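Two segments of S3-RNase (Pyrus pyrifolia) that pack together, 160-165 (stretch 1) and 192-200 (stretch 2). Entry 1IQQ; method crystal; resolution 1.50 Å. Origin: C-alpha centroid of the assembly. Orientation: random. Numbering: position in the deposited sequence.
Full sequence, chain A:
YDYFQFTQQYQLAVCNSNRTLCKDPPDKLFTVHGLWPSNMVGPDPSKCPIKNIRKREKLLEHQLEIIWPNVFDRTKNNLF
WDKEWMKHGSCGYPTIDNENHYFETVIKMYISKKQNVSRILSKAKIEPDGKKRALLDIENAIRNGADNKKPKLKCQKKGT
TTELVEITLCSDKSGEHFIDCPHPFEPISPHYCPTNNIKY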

# COMPACT_ATOMS: atom_id res chain seq x y z
N THR A 160 -8.35 -10.76 -21.25
CA THR A 160 -9.45 -9.85 -21.33
C THR A 160 -9.89 -9.39 -19.95
O THR A 160 -10.88 -8.69 -19.85
CB THR A 160 -10.67 -10.51 -22.00
OG1 THR A 160 -10.96 -11.77 -21.38
CG2 THR A 160 -10.39 -10.79 -23.48
N THR A 161 -9.15 -9.75 -18.89
CA THR A 161 -9.59 -9.37 -17.53
C THR A 161 -8.68 -8.28 -16.92
O THR A 161 -7.46 -8.44 -16.89
CB THR A 161 -9.63 -10.66 -16.60
OG1 THR A 161 -9.79 -10.31 -15.21
CG2 THR A 161 -8.38 -11.42 -16.73
N THR A 162 -9.29 -7.14 -16.49
CA THR A 162 -8.52 -6.08 -15.78
C THR A 162 -8.84 -6.29 -14.30
O THR A 162 -10.01 -6.43 -13.94
CB THR A 162 -8.98 -4.70 -16.09
OG1 THR A 162 -8.72 -4.42 -17.48
CG2 THR A 162 -8.28 -3.69 -15.21
N GLU A 163 -7.80 -6.44 -13.47
CA GLU A 163 -8.07 -6.56 -12.02
C GLU A 163 -7.41 -5.47 -11.19
O GLU A 163 -6.36 -4.89 -11.54
CB GLU A 163 -7.59 -7.86 -11.50
CG GLU A 163 -6.31 -8.19 -11.90
CD GLU A 163 -6.20 -9.73 -11.80
OE1 GLU A 163 -7.17 -10.41 -12.13
OE2 GLU A 163 -5.16 -10.19 -11.40
N LEU A 164 -8.08 -5.16 -10.08
CA LEU A 164 -7.55 -4.18 -9.08
C LEU A 164 -6.33 -4.83 -8.37
O LEU A 164 -6.37 -5.99 -7.95
CB LEU A 164 -8.68 -3.93 -8.05
CG LEU A 164 -8.33 -3.01 -6.89
CD1 LEU A 164 -8.08 -1.55 -7.50
CD2 LEU A 164 -9.52 -2.97 -5.92
N VAL A 165 -5.27 -4.05 -8.20
CA VAL A 165 -4.04 -4.59 -7.58
C VAL A 165 -3.58 -3.73 -6.38
O VAL A 165 -3.22 -4.33 -5.35
CB VAL A 165 -2.90 -4.62 -8.57
CG1 VAL A 165 -1.70 -5.42 -7.96
CG2 VAL A 165 -3.36 -5.33 -9.88
N TYR A 192 -3.00 1.62 -15.33
CA TYR A 192 -4.20 2.45 -15.17
C TYR A 192 -5.44 1.64 -14.93
O TYR A 192 -5.66 0.55 -15.57
CB TYR A 192 -4.37 3.31 -16.45
CG TYR A 192 -5.74 3.97 -16.66
CD1 TYR A 192 -6.02 5.23 -16.09
CD2 TYR A 192 -6.66 3.39 -17.49
CE1 TYR A 192 -7.25 5.88 -16.41
CE2 TYR A 192 -7.88 4.02 -17.81
CZ TYR A 192 -8.13 5.25 -17.24
OH TYR A 192 -9.35 5.83 -17.54
N CYS A 193 -6.30 2.14 -14.06
CA CYS A 193 -7.59 1.48 -13.84
C CYS A 193 -8.67 2.14 -14.71
O CYS A 193 -8.92 3.30 -14.57
CB CYS A 193 -8.05 1.61 -12.37
SG CYS A 193 -7.07 0.64 -11.19
N PRO A 194 -9.32 1.37 -15.58
CA PRO A 194 -10.35 1.95 -16.45
C PRO A 194 -11.63 2.23 -15.70
O PRO A 194 -11.84 1.77 -14.57
CB PRO A 194 -10.53 0.87 -17.49
CG PRO A 194 -10.31 -0.54 -16.64
CD PRO A 194 -9.17 -0.11 -15.73
N THR A 195 -12.56 2.94 -16.35
CA THR A 195 -13.79 3.30 -15.65
C THR A 195 -14.74 2.16 -15.34
O THR A 195 -15.56 2.30 -14.42
CB THR A 195 -14.53 4.45 -16.40
OG1 THR A 195 -14.93 3.95 -17.66
CG2 THR A 195 -13.64 5.66 -16.60
N ASN A 196 -14.66 1.03 -16.04
CA ASN A 196 -15.57 -0.04 -15.80
C ASN A 196 -14.88 -1.37 -15.98
O ASN A 196 -13.76 -1.46 -16.53
CB ASN A 196 -16.78 0.12 -16.75
CG ASN A 196 -17.97 -0.66 -16.27
OD1 ASN A 196 -18.11 -0.93 -15.07
ND2 ASN A 196 -18.86 -1.03 -17.18
N ASN A 197 -15.54 -2.41 -15.43
CA ASN A 197 -15.07 -3.77 -15.52
C ASN A 197 -13.77 -4.09 -14.85
O ASN A 197 -12.94 -4.80 -15.39
CB ASN A 197 -15.07 -4.20 -16.99
CG ASN A 197 -16.46 -4.26 -17.52
OD1 ASN A 197 -17.38 -4.78 -16.85
ND2 ASN A 197 -16.68 -3.68 -18.72
N ILE A 198 -13.60 -3.55 -13.64
CA ILE A 198 -12.43 -3.89 -12.83
C ILE A 198 -12.81 -5.08 -11.95
O ILE A 198 -13.76 -5.02 -11.20
CB ILE A 198 -12.09 -2.69 -11.91
CG1 ILE A 198 -11.64 -1.48 -12.76
CG2 ILE A 198 -10.98 -3.12 -10.89
CD1 ILE A 198 -11.53 -0.20 -11.98
N LYS A 199 -12.05 -6.16 -12.04
CA LYS A 199 -12.35 -7.31 -11.20
C LYS A 199 -11.77 -7.20 -9.78
O LYS A 199 -10.63 -6.85 -9.61
CB LYS A 199 -11.75 -8.61 -11.84
CG LYS A 199 -11.96 -9.85 -10.99
CD LYS A 199 -11.28 -11.07 -11.67
CE LYS A 199 -11.30 -12.26 -10.68
NZ LYS A 199 -10.94 -13.54 -11.38
N TYR A 200 -12.65 -7.47 -8.81
CA TYR A 200 -12.21 -7.60 -7.41
C TYR A 200 -13.27 -8.49 -6.74
O TYR A 200 -14.49 -8.19 -6.78
CB TYR A 200 -12.12 -6.23 -6.71
CG TYR A 200 -11.85 -6.35 -5.22
CD1 TYR A 200 -10.60 -6.74 -4.75
CD2 TYR A 200 -12.84 -6.10 -4.29
CE1 TYR A 200 -10.35 -6.88 -3.39
CE2 TYR A 200 -12.63 -6.27 -2.93
CZ TYR A 200 -11.37 -6.65 -2.47
OH TYR A 200 -11.11 -6.70 -1.11
OXT TYR A 200 -12.81 -9.50 -6.12
O HOH W 1 -12.17 -7.43 -16.26
O HOH W 2 -8.57 -7.78 -8.03

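What holds the two backbones together? Two hydrogen bonds do, both centred on Lys199. Its amide N donates to Thr162 O at 2.8 Å, with an angle at the hydrogen of 171°, and its carbonyl O accepts from Leu164 N at 3.1 Å and 169°. Both bonds are close to linear. Because one residue of the C-terminal segment reaches the residues before and after Glu163, this is the pattern of a parallel bridge, and it pairs Glu163 with Lys199 at a CA to CA distance of 4.4 Å. Glu163 CA also lies 3.5 Å from Lys199 O, a CA-H...O contact bent to 128° at the hydrogen, so this carbonyl faces both the amide of Leu164 and the CA of the residue before it.

How does water extend the pairing? One water lies at each end of the short ladder. Water 1 accepts from Thr162 N at 2.9 Å and donates to Asn197 O at 2.9 Å, linking a strand amide to a carbonyl that is too far away to bond directly. Water 2 donates to Leu164 O and to Lys199 O, at 2.8 Å each, and so joins two carbonyls that have no hydrogen to offer one another. Lys199 O therefore receives both the Leu164 amide and a water.

Where do the apolar side chains meet? Leu164 is the hub. Its CA to CB bond points toward the other segment, and its side chain reaches three residues there. Leu164 CB packs against Ile198 CG2 at 3.7 Å, the tightest of these apolar contacts; Leu164 CD2 comes within 4.1 Å of Tyr200 CD1, meeting the ring obliquely; and Leu164 CD1 lies 4.4 Å from Cys193 SG, a looser approach. The two methyls thus diverge, one to the terminal tyrosine and the other to the cysteine sulfur. Two residues earlier along the strand, Thr162 CG2 rests 3.7 Å from Pro194 CD, the proline's CA to CB bond also pointing toward the strand; both residues are partly exposed, whereas Leu164 is buried.

What do the Glu163 and Lys199 side chains add? They leave the same face of the sheet, yet no salt bridge joins them. The lysine chain is fully extended, t at all four chi angles, and its end leads away from the strand, so its contact with the glutamate is through the aliphatic part: Glu163 OE1 is 4.2 Å from Lys199 CD. Glu163 OE2 is hydrogen-bonded elsewhere in the structure. The same lysine methylene passes Thr161 OG1, with Lys199 CD at 3.9 Å.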